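Local structure of alkylhalidase CmlS (Streptomyces venezuelae, 3I3L) at residues Ala94-Gly99 with Ala103-Ser108; Leu214-Pro217 with Leu222-Thr225. The protein is a flavin-dependent halogenase of chloramphenicol biosynthesis that holds its FAD through a covalent flavin-aspartate bond. One frame throughout, in Å; residues are numbered along the deposited sequence.

Contact 1. Residues Ala94-Gly99 with Ala103-Ser108; sequences ATFLWG and APWTFS
A94 and F107 form the first rung of an antiparallel beta hairpin in the larger sheet of the FAD-binding region, whose strand 105-108 pairs with 89-97. F107 N gives A94 O a bond of 2.7 Å; the return bond from A94 N to F107 O is longer, 3.2 Å. T95 faces T106 in a non-hydrogen-bonded pair, where the side chains supply the link instead: the two OG1 atoms lie 2.7 Å apart and share a hydrogen bond. H441 NE2 is a further partner of T106 OG1. At F96 the backbone bonds resume, in both directions with W105, and the two side chains lie alongside each other on the same face of the sheet. Their six-membered rings form an offset stack, planes at 11° and centroids 4.5 Å apart. W105 CG sits between its backbone N and carbonyl carbon (chi1 75°), which lays the indole over F96; F96 CB then makes a CH-pi contact with the five-membered ring. L97, on the T95 face, rests CD2 on P104 CB at 3.7 Å. W98 brings CB to the indole edge of W105. W98 NE1 bonds F377 O, whereas W105 NE1, buried with F96 CB 3.3 Å away, has no hydrogen-bond partner in the model. Toward the hairpin loop, a water accepts from W98 N and donates to F96 O, which W105 N also bonds, and to A103 O at 2.7 Å.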
loop_
_atom_site.group_PDB
_atom_site.type_symbol
_atom_site.label_atom_id
_atom_site.label_comp_id
_atom_site.label_asym_id
_atom_site.label_seq_id
_atom_site.Cartn_x
_atom_site.Cartn_y
_atom_site.Cartn_z
ATOM N N ALA A 94 -2.182 -5.479 -12.756
ATOM C CA ALA A 94 -2.119 -6.751 -12.053
ATOM C C ALA A 94 -3.312 -7.585 -12.525
ATOM O O ALA A 94 -4.448 -7.084 -12.603
ATOM C CB ALA A 94 -2.146 -6.510 -10.568
ATOM N N THR A 95 -3.055 -8.837 -12.846
ATOM C CA THR A 95 -4.127 -9.739 -13.249
ATOM C C THR A 95 -4.381 -10.851 -12.213
ATOM O O THR A 95 -3.445 -11.431 -11.655
ATOM C CB THR A 95 -3.894 -10.280 -14.679
ATOM O OG1 THR A 95 -3.916 -9.162 -15.605
ATOM C CG2 THR A 95 -5.007 -11.269 -15.099
ATOM N N PHE A 96 -5.652 -11.135 -11.977
ATOM C CA PHE A 96 -6.081 -12.055 -10.930
ATOM C C PHE A 96 -6.919 -13.195 -11.484
ATOM O O PHE A 96 -7.900 -12.954 -12.216
ATOM C CB PHE A 96 -6.878 -11.285 -9.880
ATOM C CG PHE A 96 -6.052 -10.330 -9.113
ATOM C CD1 PHE A 96 -5.466 -10.697 -7.919
ATOM C CD2 PHE A 96 -5.801 -9.081 -9.609
ATOM C CE1 PHE A 96 -4.659 -9.835 -7.221
ATOM C CE2 PHE A 96 -4.977 -8.187 -8.904
ATOM C CZ PHE A 96 -4.418 -8.563 -7.702
ATOM N N LEU A 97 -6.526 -14.433 -11.164
ATOM C CA LEU A 97 -7.383 -15.596 -11.481
ATOM C C LEU A 97 -7.925 -16.067 -10.170
ATOM O O LEU A 97 -7.239 -16.786 -9.457
ATOM C CB LEU A 97 -6.625 -16.712 -12.214
ATOM C CG LEU A 97 -5.777 -16.211 -13.397
ATOM C CD1 LEU A 97 -5.228 -17.381 -14.208
ATOM C CD2 LEU A 97 -6.550 -15.274 -14.294
ATOM N N TRP A 98 -9.145 -15.623 -9.850
ATOM C CA TRP A 98 -9.580 -15.500 -8.455
ATOM C C TRP A 98 -10.818 -16.312 -8.139
ATOM O O TRP A 98 -11.946 -15.892 -8.411
ATOM C CB TRP A 98 -9.813 -13.999 -8.089
ATOM C CG TRP A 98 -9.637 -13.786 -6.617
ATOM C CD1 TRP A 98 -10.605 -13.485 -5.718
ATOM C CD2 TRP A 98 -8.419 -13.892 -5.886
ATOM N NE1 TRP A 98 -10.066 -13.389 -4.457
ATOM C CE2 TRP A 98 -8.723 -13.664 -4.534
ATOM C CE3 TRP A 98 -7.097 -14.168 -6.247
ATOM C CZ2 TRP A 98 -7.755 -13.704 -3.526
ATOM C CZ3 TRP A 98 -6.132 -14.230 -5.239
ATOM C CH2 TRP A 98 -6.471 -13.977 -3.895
ATOM N N GLY A 99 -10.598 -17.485 -7.557
ATOM C CA GLY A 99 -11.663 -18.453 -7.405
ATOM C C GLY A 99 -11.615 -19.440 -8.541
ATOM O O GLY A 99 -10.772 -19.290 -9.461
ATOM N N ALA A 103 -14.212 -15.892 -14.632
ATOM C CA ALA A 103 -13.538 -15.073 -15.637
ATOM C C ALA A 103 -12.339 -14.380 -14.928
ATOM O O ALA A 103 -12.454 -13.989 -13.763
ATOM C CB ALA A 103 -14.542 -14.021 -16.128
ATOM N N PRO A 104 -11.236 -14.202 -15.625
ATOM C CA PRO A 104 -10.106 -13.383 -15.121
ATOM C C PRO A 104 -10.496 -11.935 -14.863
ATOM O O PRO A 104 -11.431 -11.458 -15.474
ATOM C CB PRO A 104 -9.077 -13.429 -16.280
ATOM C CG PRO A 104 -9.451 -14.648 -17.079
ATOM C CD PRO A 104 -10.965 -14.783 -16.960
ATOM N N TRP A 105 -9.818 -11.257 -13.941
ATOM C CA TRP A 105 -9.923 -9.799 -13.894
ATOM C C TRP A 105 -8.583 -9.065 -13.804
ATOM O O TRP A 105 -7.598 -9.621 -13.299
ATOM C CB TRP A 105 -10.920 -9.318 -12.820
ATOM C CG TRP A 105 -10.419 -9.426 -11.426
ATOM C CD1 TRP A 105 -10.534 -10.509 -10.556
ATOM C CD2 TRP A 105 -9.756 -8.384 -10.707
ATOM N NE1 TRP A 105 -9.965 -10.170 -9.332
ATOM C CE2 TRP A 105 -9.482 -8.879 -9.403
ATOM C CE3 TRP A 105 -9.366 -7.055 -11.043
ATOM C CZ2 TRP A 105 -8.806 -8.110 -8.446
ATOM C CZ3 TRP A 105 -8.746 -6.256 -10.049
ATOM C CH2 TRP A 105 -8.460 -6.799 -8.777
ATOM N N THR A 106 -8.520 -7.841 -14.341
ATOM C CA THR A 106 -7.285 -7.094 -14.358
ATOM C C THR A 106 -7.452 -5.693 -13.764
ATOM O O THR A 106 -8.406 -4.984 -14.134
ATOM C CB THR A 106 -6.770 -6.979 -15.808
ATOM O OG1 THR A 106 -6.379 -8.280 -16.261
ATOM C CG2 THR A 106 -5.565 -5.981 -15.933
ATOM N N PHE A 107 -6.524 -5.303 -12.883
ATOM C CA PHE A 107 -6.487 -3.944 -12.329
ATOM C C PHE A 107 -5.506 -3.047 -13.070
ATOM O O PHE A 107 -4.299 -3.144 -12.860
ATOM C CB PHE A 107 -6.150 -3.963 -10.825
ATOM C CG PHE A 107 -6.180 -2.583 -10.169
ATOM C CD1 PHE A 107 -7.333 -1.774 -10.221
ATOM C CD2 PHE A 107 -5.057 -2.070 -9.524
ATOM C CE1 PHE A 107 -7.357 -0.493 -9.629
ATOM C CE2 PHE A 107 -5.092 -0.772 -8.896
ATOM C CZ PHE A 107 -6.232 -0.011 -8.954
ATOM N N SER A 108 -6.029 -2.197 -13.955
ATOM C CA SER A 108 -5.207 -1.365 -14.839
ATOM C C SER A 108 -4.570 -0.249 -14.070
ATOM O O SER A 108 -5.181 0.297 -13.151
ATOM C CB SER A 108 -6.045 -0.722 -15.957
ATOM O OG SER A 108 -5.210 0.127 -16.750
HETATM O O HOH W 1 -10.765 -14.050 -11.598
#

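Contact 2. Residues Leu214-Pro217 with Leu222-Thr225; sequences LKDP and LKGT
D216 reaches across the loop between strands 203-213 and 226-231 to G224, third residue of a type II beta turn running from L222 to T225. The turn is closed by its own backbone bond, T225 N to L222 O, and the aspartate attaches it to the chain that leaves strand 203-213. From the backbone, D216 CB points at the turn, and the nearest atom it finds there is K223 CE, 4.1 Å away. CG, held anti to the backbone N (chi1 -174°), carries the carboxylate forward and lies 3.8 Å from K223 CG. There the group divides. OD1 turns back to its own side of the loop and accepts from F218 N, two residues on, which makes an Asx turn. OD2 goes on to the turn and takes the N-H of G224 at 2.6 Å, a short bond nearly along the C-O axis, with 159° at the hydrogen. The two oxygens thus fix the rotation of the carboxylate by gripping two backbone amides, one just ahead of it in the chain, the other in the turn. K223 folds back beside the acid: its CG stands above D216 OD2 at 3.1 Å, with CD further out to the side at 3.2 Å. The lysine charge may favour the ionised acid, although K223 NZ stays 4.7 Å from D216 OD2, too far for a salt bridge.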
loop_
_atom_site.group_PDB
_atom_site.type_symbol
_atom_site.label_atom_id
_atom_site.label_comp_id
_atom_site.label_asym_id
_atom_site.label_seq_id
_atom_site.Cartn_x
_atom_site.Cartn_y
_atom_site.Cartn_z
ATOM N N LEU A 214 11.176 -18.572 -18.859
ATOM C CA LEU A 214 9.898 -18.582 -19.541
ATOM C C LEU A 214 9.724 -17.192 -20.088
ATOM O O LEU A 214 10.050 -16.220 -19.413
ATOM C CB LEU A 214 8.757 -18.873 -18.539
ATOM C CG LEU A 214 7.321 -18.744 -19.084
ATOM C CD1 LEU A 214 6.986 -19.847 -20.101
ATOM C CD2 LEU A 214 6.308 -18.726 -17.956
ATOM N N LYS A 215 9.216 -17.085 -21.303
ATOM C CA LYS A 215 8.998 -15.794 -21.922
ATOM C C LYS A 215 7.525 -15.411 -21.729
ATOM O O LYS A 215 6.636 -16.263 -21.874
ATOM C CB LYS A 215 9.350 -15.868 -23.419
ATOM C CG LYS A 215 9.259 -14.528 -24.190
ATOM C CD LYS A 215 10.655 -13.981 -24.574
ATOM C CE LYS A 215 11.280 -14.748 -25.759
ATOM N NZ LYS A 215 12.623 -14.217 -26.150
ATOM N N ASP A 216 7.259 -14.150 -21.388
ATOM C CA ASP A 216 5.883 -13.720 -21.238
ATOM C C ASP A 216 5.101 -14.267 -22.433
ATOM O O ASP A 216 5.446 -13.976 -23.568
ATOM C CB ASP A 216 5.811 -12.198 -21.162
ATOM C CG ASP A 216 4.399 -11.673 -20.858
ATOM O OD1 ASP A 216 3.394 -12.368 -21.088
ATOM O OD2 ASP A 216 4.298 -10.519 -20.401
ATOM N N PRO A 217 4.062 -15.066 -22.186
ATOM C CA PRO A 217 3.263 -15.682 -23.256
ATOM C C PRO A 217 2.230 -14.742 -23.866
ATOM O O PRO A 217 1.425 -15.161 -24.720
ATOM C CB PRO A 217 2.498 -16.785 -22.520
ATOM C CG PRO A 217 2.324 -16.235 -21.136
ATOM C CD PRO A 217 3.618 -15.508 -20.852
ATOM N N LEU A 222 -1.828 -7.619 -21.825
ATOM C CA LEU A 222 -1.431 -8.526 -20.713
ATOM C C LEU A 222 0.089 -8.587 -20.403
ATOM O O LEU A 222 0.510 -9.061 -19.327
ATOM C CB LEU A 222 -2.011 -9.946 -20.933
ATOM C CG LEU A 222 -3.520 -10.093 -20.634
ATOM C CD1 LEU A 222 -4.031 -11.421 -21.079
ATOM C CD2 LEU A 222 -3.794 -9.936 -19.156
ATOM N N LYS A 223 0.917 -8.084 -21.317
ATOM C CA LYS A 223 2.350 -8.278 -21.215
ATOM C C LYS A 223 2.942 -7.529 -19.988
ATOM O O LYS A 223 2.690 -6.315 -19.780
ATOM C CB LYS A 223 3.045 -7.799 -22.479
ATOM C CG LYS A 223 4.505 -8.300 -22.598
ATOM C CD LYS A 223 5.438 -7.745 -21.501
ATOM C CE LYS A 223 6.902 -8.271 -21.576
ATOM N NZ LYS A 223 7.398 -8.214 -23.030
ATOM N N GLY A 224 3.731 -8.248 -19.191
ATOM C CA GLY A 224 4.256 -7.674 -17.992
ATOM C C GLY A 224 3.338 -7.634 -16.775
ATOM O O GLY A 224 3.727 -7.079 -15.722
ATOM N N THR A 225 2.133 -8.199 -16.880
ATOM C CA THR A 225 1.178 -8.112 -15.775
ATOM C C THR A 225 1.607 -9.054 -14.682
ATOM O O THR A 225 2.163 -10.088 -14.965
ATOM C CB THR A 225 -0.274 -8.467 -16.252
ATOM O OG1 THR A 225 -1.219 -8.097 -15.252
ATOM C CG2 THR A 225 -0.429 -9.957 -16.557
#

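The chain completes contact 1 before it begins contact 2, and the two centres are 14 Å apart on the same side of the molecule. Strand 226-231 joins them: it follows directly on the turn of contact 2 and runs parallel to strand 89-97, hydrogen-bonding T95 and L97 through its backbone. The two contacts also touch, since T225 OG1 lies 2.9 Å from T95 OG1, a probable hydrogen bond, and L222 CD2 packs on T95 OG1. Both contacts lie in the FAD-binding region: the A94 side chain is about 10 Å from the bound FAD and about 6 Å from that of FAD-binding S325, while G224 is about 13 Å from the cofactor.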